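PDB 5GN1: ATP-dependent helicase FUN30 from Saccharomyces cerevisiae S288c, which uses ATP hydrolysis to remodel nucleosomes, acting in heterochromatin organization and in DNA end resection at double-strand breaks. Local coordinates for residues A[71-76]-A[91-95]; A[107-112]-A[311-316]; A[115-121]-A[155-161]; A[274-279]-A[303-309]. One frame throughout, in Å; residues are numbered along the deposited sequence.

Contact 1 (A[71-76]-A[91-95])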
# COMPACT_ATOMS: atom_id res chain seq x y z
N GLN A 71 -6.57 13.17 14.52
CA GLN A 71 -6.42 13.85 15.80
C GLN A 71 -5.00 14.44 15.88
O GLN A 71 -4.85 15.56 16.30
CB GLN A 71 -6.70 12.93 16.97
CG GLN A 71 -6.69 13.61 18.33
CD GLN A 71 -7.13 12.71 19.49
OE1 GLN A 71 -7.55 11.57 19.28
NE2 GLN A 71 -7.05 13.24 20.71
N ILE A 72 -3.99 13.69 15.47
CA ILE A 72 -2.62 14.22 15.45
C ILE A 72 -2.54 15.40 14.49
O ILE A 72 -1.94 16.44 14.81
CB ILE A 72 -1.61 13.11 15.11
CG1 ILE A 72 -1.73 11.97 16.11
CG2 ILE A 72 -0.21 13.66 15.14
CD1 ILE A 72 -0.86 10.74 15.77
N VAL A 73 -3.18 15.28 13.32
CA VAL A 73 -3.22 16.37 12.36
C VAL A 73 -3.78 17.64 13.00
O VAL A 73 -3.28 18.75 12.77
CB VAL A 73 -4.06 15.98 11.12
CG1 VAL A 73 -4.25 17.18 10.23
CG2 VAL A 73 -3.37 14.85 10.35
N LEU A 74 -4.84 17.49 13.79
CA LEU A 74 -5.43 18.63 14.49
C LEU A 74 -4.45 19.20 15.51
O LEU A 74 -4.23 20.42 15.55
CB LEU A 74 -6.72 18.21 15.18
CG LEU A 74 -7.85 17.71 14.28
CD1 LEU A 74 -9.07 17.26 15.11
CD2 LEU A 74 -8.21 18.77 13.25
N GLU A 75 -3.87 18.34 16.35
CA GLU A 75 -2.91 18.81 17.34
C GLU A 75 -1.69 19.44 16.68
O GLU A 75 -1.15 20.43 17.18
CB GLU A 75 -2.49 17.65 18.25
CG GLU A 75 -3.64 17.11 19.07
CD GLU A 75 -3.35 15.75 19.66
OE1 GLU A 75 -2.28 15.18 19.35
OE2 GLU A 75 -4.20 15.26 20.43
N HIS A 76 -1.25 18.87 15.55
CA HIS A 76 -0.12 19.43 14.81
C HIS A 76 -0.47 20.76 14.18
O HIS A 76 0.30 21.73 14.27
CB HIS A 76 0.36 18.41 13.75
CG HIS A 76 1.43 18.93 12.83
ND1 HIS A 76 1.19 19.22 11.51
CD2 HIS A 76 2.75 19.18 13.04
CE1 HIS A 76 2.31 19.64 10.94
NE2 HIS A 76 3.27 19.63 11.84
N GLU A 91 0.99 12.39 23.72
CA GLU A 91 0.56 13.11 22.53
C GLU A 91 1.47 14.31 22.23
O GLU A 91 1.78 14.58 21.06
CB GLU A 91 -0.87 13.59 22.66
CG GLU A 91 -1.87 12.47 22.67
CD GLU A 91 -3.26 12.88 23.09
OE1 GLU A 91 -3.68 14.02 22.79
OE2 GLU A 91 -3.94 12.05 23.73
N LYS A 92 1.91 15.05 23.25
CA LYS A 92 2.78 16.20 23.02
C LYS A 92 4.10 15.78 22.40
O LYS A 92 4.57 16.38 21.42
CB LYS A 92 3.02 16.96 24.32
CG LYS A 92 4.03 18.09 24.17
CD LYS A 92 4.32 18.77 25.49
CE LYS A 92 5.62 19.57 25.40
NZ LYS A 92 5.87 20.38 26.63
N SER A 93 4.74 14.75 22.96
CA SER A 93 6.05 14.35 22.47
C SER A 93 5.97 13.79 21.05
O SER A 93 6.94 13.90 20.28
CB SER A 93 6.66 13.32 23.41
OG SER A 93 5.67 12.39 23.84
N LYS A 94 4.82 13.22 20.68
CA LYS A 94 4.62 12.72 19.32
C LYS A 94 4.85 13.80 18.28
O LYS A 94 5.37 13.52 17.19
CB LYS A 94 3.21 12.13 19.19
CG LYS A 94 2.81 11.73 17.78
CD LYS A 94 3.63 10.55 17.27
CE LYS A 94 3.34 10.31 15.80
NZ LYS A 94 3.96 9.04 15.31
N LEU A 95 4.51 15.05 18.60
CA LEU A 95 4.56 16.12 17.61
C LEU A 95 5.98 16.48 17.19
O LEU A 95 6.16 17.12 16.15
CB LEU A 95 3.87 17.38 18.13
CG LEU A 95 2.34 17.34 18.26
CD1 LEU A 95 1.81 18.68 18.78
CD2 LEU A 95 1.69 17.00 16.93
O HOH W 1 -0.35 13.26 19.63
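In Glu75 and Glu91 the CG atom stands anti to the carbonyl carbon (chi1 -64° and -68°), and both chains then run out extended until their carboxylates meet. The contact joins helix 60-82 to the short helix 89-94, two helices linked by a loop in the part of the chain that belongs to the SNF2-related family. The two acids cross at about a right angle, yet their carboxylate planes are nearly parallel, 8° apart. Glu75 OE2 lies 2.7 Å from Glu91 OE1. Two acid oxygens this close suggest that one of the groups holds a proton. The other oxygen of Glu75, OE1, accepts from a water at 2.7 Å, and the same water donates to the backbone Glu91 O. An alanine in place of Glu75 would remove this carboxylate and is likely to break the water bridge and leave Glu91 without its close acid neighbour. Beside the polar pair, Leu95 fills the apolar half of the contact. Its CD2 reaches Ile72 CG2 at 4.2 Å, while Pro86 of the connecting loop touches Glu75, Glu91 and Leu95. Farther along the helix, Leu95 CD2 rests against both CA and CB of His76, 3.7 Å from each.

Contact 2 (A[107-112]-A[311-316])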
# COMPACT_ATOMS: atom_id res chain seq x y z
N LEU A 107 -2.17 9.03 6.68
CA LEU A 107 -3.57 9.01 6.23
C LEU A 107 -3.72 8.18 4.96
O LEU A 107 -4.70 7.44 4.81
CB LEU A 107 -4.09 10.43 5.99
CG LEU A 107 -4.18 11.38 7.19
CD1 LEU A 107 -4.54 12.78 6.73
CD2 LEU A 107 -5.18 10.89 8.23
N ARG A 108 -2.77 8.30 4.03
CA ARG A 108 -2.82 7.49 2.82
C ARG A 108 -2.79 6.00 3.15
O ARG A 108 -3.60 5.23 2.63
CB ARG A 108 -1.66 7.88 1.89
CG ARG A 108 -1.79 9.31 1.35
CD ARG A 108 -0.62 9.72 0.46
NE ARG A 108 -0.44 8.81 -0.67
CZ ARG A 108 0.63 8.81 -1.45
NH1 ARG A 108 1.62 9.66 -1.23
NH2 ARG A 108 0.73 7.93 -2.45
N LYS A 109 -1.87 5.59 4.02
CA LYS A 109 -1.78 4.18 4.40
C LYS A 109 -3.04 3.69 5.11
O LYS A 109 -3.48 2.56 4.90
CB LYS A 109 -0.55 3.96 5.29
CG LYS A 109 0.74 4.11 4.52
CD LYS A 109 1.94 4.09 5.47
CE LYS A 109 3.24 3.94 4.68
NZ LYS A 109 4.40 3.99 5.61
N ALA A 110 -3.62 4.52 5.98
CA ALA A 110 -4.84 4.11 6.67
C ALA A 110 -6.01 3.92 5.71
O ALA A 110 -6.86 3.06 5.93
CB ALA A 110 -5.19 5.12 7.78
N SER A 111 -6.05 4.70 4.62
CA SER A 111 -7.04 4.48 3.57
C SER A 111 -6.85 3.16 2.84
O SER A 111 -7.77 2.73 2.12
CB SER A 111 -6.98 5.62 2.55
OG SER A 111 -7.02 6.90 3.17
N LEU A 112 -5.69 2.52 2.96
CA LEU A 112 -5.35 1.30 2.22
C LEU A 112 -5.55 0.03 3.04
O LEU A 112 -6.24 -0.90 2.59
CB LEU A 112 -3.90 1.36 1.73
CG LEU A 112 -3.65 2.53 0.79
CD1 LEU A 112 -2.17 2.62 0.36
CD2 LEU A 112 -4.59 2.43 -0.40
N THR A 311 -10.92 5.26 -1.48
CA THR A 311 -11.64 5.21 -0.21
C THR A 311 -12.39 6.52 0.01
O THR A 311 -11.80 7.61 -0.04
CB THR A 311 -10.69 4.93 0.94
OG1 THR A 311 -10.19 3.58 0.81
CG2 THR A 311 -11.42 5.07 2.27
N LYS A 312 -13.70 6.41 0.22
CA LYS A 312 -14.55 7.57 0.45
C LYS A 312 -14.30 8.13 1.85
O LYS A 312 -13.97 7.40 2.78
CB LYS A 312 -16.02 7.19 0.32
CG LYS A 312 -16.73 7.73 -0.91
CD LYS A 312 -18.16 7.18 -0.98
CE LYS A 312 -19.09 8.10 -1.74
NZ LYS A 312 -20.52 7.69 -1.56
N ASP A 313 -14.48 9.45 1.98
CA ASP A 313 -14.30 10.14 3.26
C ASP A 313 -12.85 10.02 3.73
O ASP A 313 -12.57 9.78 4.90
CB ASP A 313 -15.28 9.59 4.31
CG ASP A 313 -15.35 10.45 5.59
OD1 ASP A 313 -15.05 11.67 5.55
OD2 ASP A 313 -15.71 9.88 6.65
N SER A 314 -11.92 10.15 2.78
CA SER A 314 -10.51 9.96 3.06
C SER A 314 -9.70 10.90 2.20
O SER A 314 -10.20 11.47 1.22
CB SER A 314 -10.07 8.51 2.80
OG SER A 314 -9.63 8.37 1.46
N ILE A 315 -8.42 11.03 2.56
CA ILE A 315 -7.48 11.85 1.82
C ILE A 315 -7.38 11.45 0.35
O ILE A 315 -6.97 12.26 -0.49
CB ILE A 315 -6.11 11.76 2.51
CG1 ILE A 315 -5.11 12.73 1.88
CG2 ILE A 315 -5.61 10.32 2.46
CD1 ILE A 315 -3.86 12.89 2.70
N GLU A 316 -7.75 10.21 0.01
CA GLU A 316 -7.68 9.78 -1.39
C GLU A 316 -8.63 10.58 -2.27
O GLU A 316 -8.34 10.82 -3.44
CB GLU A 316 -7.99 8.28 -1.49
CG GLU A 316 -6.89 7.39 -0.88
CD GLU A 316 -7.05 5.91 -1.24
OE1 GLU A 316 -8.19 5.46 -1.48
OE2 GLU A 316 -6.02 5.21 -1.31
O HOH W 2 -3.95 5.99 -0.05
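A capped helix start packs here against the end of helix 100-110: Ser314 is the N-cap of helix 315-322, which follows strand 304-311, the last in sequence of the RecA-like sheet. A clear hydrogen bond crosses from Thr311 OG1 to Ser111 O, 2.9 Å long, in the carbonyl plane and on a lone pair. Ser111 turns its own OG back to Leu107 O. That carbonyl also takes Ser111 N, from the opposite face of its plane. Ile315 supplies the apolar part. Its CG2 sits between the backbone N and the carbonyl carbon while CG1 is anti to N (chi1 -173°), and this CG2 meets Leu107 CB at 3.8 Å. Glu316 lies across Ser111, with its CD 3.8 Å from Ser111 CB. Its OE1 takes Thr311 N in a nearly straight bond of 2.7 Å (173°), met nearly along the C-O axis. Its OE2 accepts from a water that also donates to Arg108 O. The buried carboxylate is thus gripped on both oxygens, and OE2 has a salt bridge to Lys186 of helix 185-200 as well. Tyr66 of helix 60-82 touches Leu107 and Ser111, and Ile355 of helix 345-359 packs on Leu107 and Ile315.

Contact 3 (A[115-121]-A[155-161])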
# COMPACT_ATOMS: atom_id res chain seq x y z
N LEU A 115 -3.00 -3.27 8.26
CA LEU A 115 -1.74 -3.94 8.56
C LEU A 115 -0.53 -3.14 8.12
O LEU A 115 0.58 -3.64 8.23
CB LEU A 115 -1.70 -5.33 7.91
CG LEU A 115 -2.77 -6.31 8.40
CD1 LEU A 115 -2.55 -7.71 7.78
CD2 LEU A 115 -2.82 -6.37 9.93
N LEU A 116 -0.73 -1.93 7.60
CA LEU A 116 0.34 -0.98 7.38
C LEU A 116 0.69 -0.22 8.64
O LEU A 116 1.48 0.73 8.59
CB LEU A 116 -0.05 0.01 6.27
CG LEU A 116 -0.31 -0.58 4.89
CD1 LEU A 116 -0.92 0.48 3.97
CD2 LEU A 116 0.98 -1.18 4.31
N PHE A 117 0.10 -0.61 9.77
CA PHE A 117 0.29 0.03 11.06
C PHE A 117 0.52 -1.06 12.10
O PHE A 117 0.17 -2.22 11.89
CB PHE A 117 -0.93 0.86 11.48
CG PHE A 117 -1.21 2.02 10.57
CD1 PHE A 117 -1.89 1.83 9.38
CD2 PHE A 117 -0.80 3.30 10.91
CE1 PHE A 117 -2.15 2.89 8.53
CE2 PHE A 117 -1.06 4.37 10.07
CZ PHE A 117 -1.73 4.16 8.88
N ARG A 118 1.11 -0.67 13.22
CA ARG A 118 1.28 -1.58 14.34
C ARG A 118 0.18 -1.26 15.35
O ARG A 118 0.21 -0.21 16.00
CB ARG A 118 2.65 -1.42 15.01
CG ARG A 118 2.90 -2.42 16.15
CD ARG A 118 4.36 -2.38 16.65
NE ARG A 118 4.70 -1.15 17.36
CZ ARG A 118 4.47 -0.93 18.65
NH1 ARG A 118 3.89 -1.86 19.40
NH2 ARG A 118 4.83 0.23 19.21
N ASN A 119 -0.83 -2.12 15.41
CA ASN A 119 -1.83 -2.21 16.48
C ASN A 119 -2.13 -3.57 17.07
O ASN A 119 -2.40 -3.68 18.27
CB ASN A 119 -3.16 -1.78 15.83
CG ASN A 119 -3.20 -0.31 15.49
OD1 ASN A 119 -3.35 0.55 16.36
ND2 ASN A 119 -3.07 -0.02 14.21
N ILE A 120 -2.02 -4.62 16.26
CA ILE A 120 -2.25 -5.96 16.76
C ILE A 120 -1.03 -6.32 17.61
O ILE A 120 -1.16 -6.81 18.74
CB ILE A 120 -2.44 -6.95 15.60
CG1 ILE A 120 -3.75 -6.61 14.86
CG2 ILE A 120 -2.43 -8.39 16.09
CD1 ILE A 120 -3.93 -7.39 13.57
N TYR A 121 0.16 -6.04 17.10
CA TYR A 121 1.41 -6.30 17.82
C TYR A 121 1.71 -5.12 18.75
O TYR A 121 2.64 -4.34 18.54
CB TYR A 121 2.54 -6.56 16.83
CG TYR A 121 2.42 -7.83 16.01
CD1 TYR A 121 1.70 -7.85 14.82
CD2 TYR A 121 3.02 -9.01 16.43
CE1 TYR A 121 1.59 -9.00 14.07
CE2 TYR A 121 2.91 -10.17 15.69
CZ TYR A 121 2.19 -10.16 14.50
OH TYR A 121 2.07 -11.31 13.74
N MET A 155 8.17 -1.37 13.39
CA MET A 155 7.65 -2.19 12.30
C MET A 155 6.13 -2.19 12.32
O MET A 155 5.50 -1.84 13.32
CB MET A 155 8.19 -3.62 12.39
CG MET A 155 9.73 -3.67 12.31
SD MET A 155 10.40 -5.29 12.79
CE MET A 155 9.67 -6.37 11.61
N THR A 156 5.54 -2.59 11.18
CA THR A 156 4.10 -2.70 11.00
C THR A 156 3.62 -4.09 11.39
O THR A 156 4.40 -5.04 11.46
CB THR A 156 3.70 -2.41 9.55
OG1 THR A 156 4.12 -3.51 8.70
CG2 THR A 156 4.30 -1.08 9.03
N ASP A 157 2.31 -4.20 11.64
CA ASP A 157 1.74 -5.51 11.91
C ASP A 157 2.10 -6.51 10.82
O ASP A 157 2.44 -7.66 11.12
CB ASP A 157 0.21 -5.42 12.07
CG ASP A 157 -0.21 -4.86 13.41
OD1 ASP A 157 0.64 -4.82 14.33
OD2 ASP A 157 -1.39 -4.49 13.54
N PHE A 158 2.07 -6.10 9.55
CA PHE A 158 2.37 -7.10 8.53
C PHE A 158 3.86 -7.43 8.49
O PHE A 158 4.23 -8.57 8.20
CB PHE A 158 1.90 -6.67 7.14
CG PHE A 158 1.91 -7.80 6.16
CD1 PHE A 158 0.88 -8.72 6.14
CD2 PHE A 158 2.99 -7.98 5.32
CE1 PHE A 158 0.91 -9.79 5.26
CE2 PHE A 158 3.02 -9.05 4.42
CZ PHE A 158 1.99 -9.95 4.40
N GLU A 159 4.73 -6.45 8.74
CA GLU A 159 6.15 -6.77 8.81
C GLU A 159 6.42 -7.69 9.99
O GLU A 159 7.26 -8.60 9.90
CB GLU A 159 6.99 -5.49 8.93
CG GLU A 159 6.98 -4.65 7.66
CD GLU A 159 7.38 -3.20 7.89
OE1 GLU A 159 7.51 -2.75 9.06
OE2 GLU A 159 7.60 -2.51 6.87
N LEU A 160 5.73 -7.47 11.11
CA LEU A 160 5.97 -8.32 12.27
C LEU A 160 5.45 -9.73 12.01
O LEU A 160 6.08 -10.71 12.41
CB LEU A 160 5.34 -7.71 13.52
CG LEU A 160 6.15 -6.52 14.02
CD1 LEU A 160 5.32 -5.57 14.86
CD2 LEU A 160 7.39 -7.00 14.79
N HIS A 161 4.32 -9.84 11.31
CA HIS A 161 3.85 -11.14 10.84
C HIS A 161 4.92 -11.83 9.99
O HIS A 161 5.20 -13.03 10.18
CB HIS A 161 2.56 -10.98 10.04
CG HIS A 161 2.17 -12.24 9.34
ND1 HIS A 161 1.75 -13.37 10.02
CD2 HIS A 161 2.18 -12.58 8.02
CE1 HIS A 161 1.49 -14.33 9.15
NE2 HIS A 161 1.74 -13.88 7.94
O HOH W 3 3.17 -3.21 6.43
O HOH W 4 -3.01 -2.61 12.61
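The carboxylate of Asp157 points into the turn of residues 119-121 and is held there by three backbone N-H groups. OD2 takes two of them, Asn119 N at 3.1 Å and Ile120 N at 2.8 Å, from opposite faces of the carboxylate plane. The Ile120 bond is nearly straight and comes on the syn side. OD1 is met from above the plane by Tyr121 N. These donors fix the rotation of the group. The ring of Tyr121 has Asp157 at its edge, the ring and carboxylate planes 54° apart. Leu160 CB lies over one face of that ring in a CH-pi contact, 3.7 Å from the centroid and 6° off the normal. Leu160 CD1 packs on Tyr121 CB at 3.5 Å.

Asp157 opens helix 157-166, and Thr156 before it forms a capping box with Glu159: Glu159 N gives to Thr156 OG1, and Thr156 N to Glu159 OE1. Thr156 places OG1 between its backbone N and carbonyl carbon (chi1 71°), where it can face Glu159 N. The first turn also donates across the contact, from Asp157 N to Phe117 O and from Phe158 N to Leu115 O. Leu115 CB packs on Phe158 CB. The aliphatic part of Arg118 runs alongside Met155 O, with CB 3.3 Å from it, and the guanidinium binds Tyr121 O in plane and forms a salt bridge with Asp123 of helix 123-133.

Contact 4 (A[274-279]-A[303-309])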
# COMPACT_ATOMS: atom_id res chain seq x y z
N ASN A 274 -6.34 -7.35 -20.23
CA ASN A 274 -7.10 -6.18 -20.68
C ASN A 274 -7.83 -5.50 -19.52
O ASN A 274 -8.78 -4.74 -19.76
CB ASN A 274 -8.06 -6.52 -21.82
CG ASN A 274 -9.20 -7.44 -21.40
OD1 ASN A 274 -8.98 -8.48 -20.78
ND2 ASN A 274 -10.43 -7.07 -21.76
N ASN A 275 -7.40 -5.76 -18.28
CA ASN A 275 -7.93 -5.09 -17.10
C ASN A 275 -6.78 -4.57 -16.26
O ASN A 275 -5.73 -5.20 -16.17
CB ASN A 275 -8.81 -6.01 -16.26
CG ASN A 275 -9.98 -6.54 -17.04
OD1 ASN A 275 -11.05 -5.92 -17.08
ND2 ASN A 275 -9.79 -7.69 -17.67
N VAL A 276 -6.99 -3.40 -15.66
CA VAL A 276 -5.98 -2.75 -14.84
C VAL A 276 -6.68 -2.22 -13.59
O VAL A 276 -7.71 -1.54 -13.70
CB VAL A 276 -5.26 -1.61 -15.59
CG1 VAL A 276 -4.32 -0.88 -14.63
CG2 VAL A 276 -4.46 -2.17 -16.78
N ILE A 277 -6.15 -2.56 -12.42
CA ILE A 277 -6.65 -2.05 -11.15
C ILE A 277 -5.55 -1.21 -10.54
O ILE A 277 -4.43 -1.70 -10.32
CB ILE A 277 -7.06 -3.19 -10.20
CG1 ILE A 277 -8.15 -4.04 -10.85
CG2 ILE A 277 -7.54 -2.61 -8.88
CD1 ILE A 277 -8.58 -5.19 -10.00
N ILE A 278 -5.85 0.06 -10.30
CA ILE A 278 -4.94 0.98 -9.63
C ILE A 278 -5.32 0.91 -8.16
O ILE A 278 -6.36 1.43 -7.75
CB ILE A 278 -5.06 2.41 -10.17
CG1 ILE A 278 -4.87 2.43 -11.69
CG2 ILE A 278 -4.04 3.33 -9.52
CD1 ILE A 278 -3.50 2.05 -12.11
N PHE A 279 -4.52 0.19 -7.36
CA PHE A 279 -4.92 -0.02 -5.97
C PHE A 279 -4.88 1.28 -5.19
O PHE A 279 -5.69 1.49 -4.29
CB PHE A 279 -4.05 -1.09 -5.32
CG PHE A 279 -4.59 -1.61 -4.01
CD1 PHE A 279 -5.52 -2.64 -3.99
CD2 PHE A 279 -4.15 -1.07 -2.80
CE1 PHE A 279 -6.02 -3.12 -2.79
CE2 PHE A 279 -4.64 -1.56 -1.59
CZ PHE A 279 -5.57 -2.59 -1.59
N GLU A 303 -10.59 -4.12 -25.71
CA GLU A 303 -10.71 -2.88 -24.96
C GLU A 303 -10.16 -3.10 -23.55
O GLU A 303 -10.34 -4.16 -22.96
CB GLU A 303 -12.17 -2.43 -24.90
CG GLU A 303 -12.69 -1.88 -26.25
CD GLU A 303 -14.12 -1.35 -26.20
OE1 GLU A 303 -14.66 -1.11 -25.09
OE2 GLU A 303 -14.71 -1.16 -27.28
N VAL A 304 -9.45 -2.09 -23.03
CA VAL A 304 -8.81 -2.18 -21.72
C VAL A 304 -9.63 -1.38 -20.72
O VAL A 304 -9.93 -0.21 -20.95
CB VAL A 304 -7.35 -1.68 -21.78
CG1 VAL A 304 -6.77 -1.48 -20.36
CG2 VAL A 304 -6.50 -2.66 -22.59
N ASN A 305 -9.99 -2.02 -19.61
CA ASN A 305 -10.77 -1.39 -18.56
C ASN A 305 -9.88 -1.14 -17.35
O ASN A 305 -9.23 -2.06 -16.86
CB ASN A 305 -11.97 -2.23 -18.18
CG ASN A 305 -13.11 -2.10 -19.18
OD1 ASN A 305 -13.27 -2.93 -20.08
ND2 ASN A 305 -13.88 -1.03 -19.04
N ILE A 306 -9.86 0.10 -16.89
CA ILE A 306 -8.97 0.54 -15.82
C ILE A 306 -9.82 1.04 -14.66
O ILE A 306 -10.71 1.88 -14.86
CB ILE A 306 -7.99 1.62 -16.31
CG1 ILE A 306 -7.12 1.06 -17.43
CG2 ILE A 306 -7.13 2.15 -15.17
CD1 ILE A 306 -7.08 1.94 -18.62
N THR A 307 -9.59 0.52 -13.46
CA THR A 307 -10.38 0.89 -12.29
C THR A 307 -9.44 1.37 -11.18
O THR A 307 -8.51 0.64 -10.80
CB THR A 307 -11.24 -0.28 -11.81
OG1 THR A 307 -12.14 -0.67 -12.87
CG2 THR A 307 -12.07 0.11 -10.57
N THR A 308 -9.68 2.57 -10.67
CA THR A 308 -8.92 3.12 -9.55
C THR A 308 -9.76 3.00 -8.29
O THR A 308 -10.92 3.43 -8.26
CB THR A 308 -8.53 4.57 -9.80
OG1 THR A 308 -7.72 4.64 -10.97
CG2 THR A 308 -7.73 5.12 -8.61
N LEU A 309 -9.19 2.37 -7.26
CA LEU A 309 -9.86 2.20 -5.98
C LEU A 309 -9.67 3.46 -5.15
O LEU A 309 -8.53 3.91 -4.96
CB LEU A 309 -9.28 1.00 -5.22
CG LEU A 309 -9.32 -0.33 -5.94
CD1 LEU A 309 -8.88 -1.46 -5.01
CD2 LEU A 309 -10.72 -0.56 -6.46
O HOH W 5 -10.71 -2.79 -13.76
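Strands 275-278 and 304-309 run parallel, at 14° and 4.6 Å apart at closest approach, with Val276 beside Ile306 and Ile278 beside Thr308. With helix 285-292 they form a beta-alpha-beta crossover in the parallel sheet of the C-terminal RecA-like lobe of the Fun30 ATPase. The backbone bonds alternate along the pair: Asn305 N gives to Asn274 O, Val276 N to Asn305 O, Thr307 N to Val276 O, Ile278 N to Thr307 O, and Leu309 N to Ile278 O. On one face of the sheet Val276 and Ile306 lie side by side and point the same way, Val276 CB 3.7 Å from Ile306 CG1. Along that face, Ile278 CB meets Thr308 OG1 at 3.6 Å. On the face of Asn275, Ile277 and Thr307, the amides of Asn275 and Asn305 run side by side, their planes 20° apart. Their polar ends are held elsewhere, Asn275 by Glu203 and Asn305 by His52. Leu309 CD1 reaches Phe279 CD1 at 3.7 Å. At the start, Asn274 turns CG between its backbone N and carbonyl carbon (chi1 67°), carrying its amide to Glu303, just before the other strand. Asn274 ND2 donates a hydrogen bond to Glu303 O (3.1 Å). A leucine here would lack this donor and would probably leave Glu303 O without its partner. ND2 approaches nearly in line with Glu303 C=O, and that O lies in the Asn274 amide plane.

Contact 2 lies nearest the chain's centre, 18 to 19 Å from each of the others (centre to centre). It joins helix 100-110 to the chain that leaves strand 304-311, and so ties the region of contacts 1 and 3 to the sheet of contact 4. Contacts 2 and 4 touch where Leu112 CD2 comes 4.1 Å from Phe279 O. Lys186 is shared by both: it pairs with Glu316 and bonds to Phe279 O and Leu309 O. Contacts 2 and 3 touch as well, with Phe117 CE1 3.4 Å from Ala110 N. Contact 1 lies farthest out. Its centre is about 37 Å from that of contact 4, on the opposite side of the chain's centre.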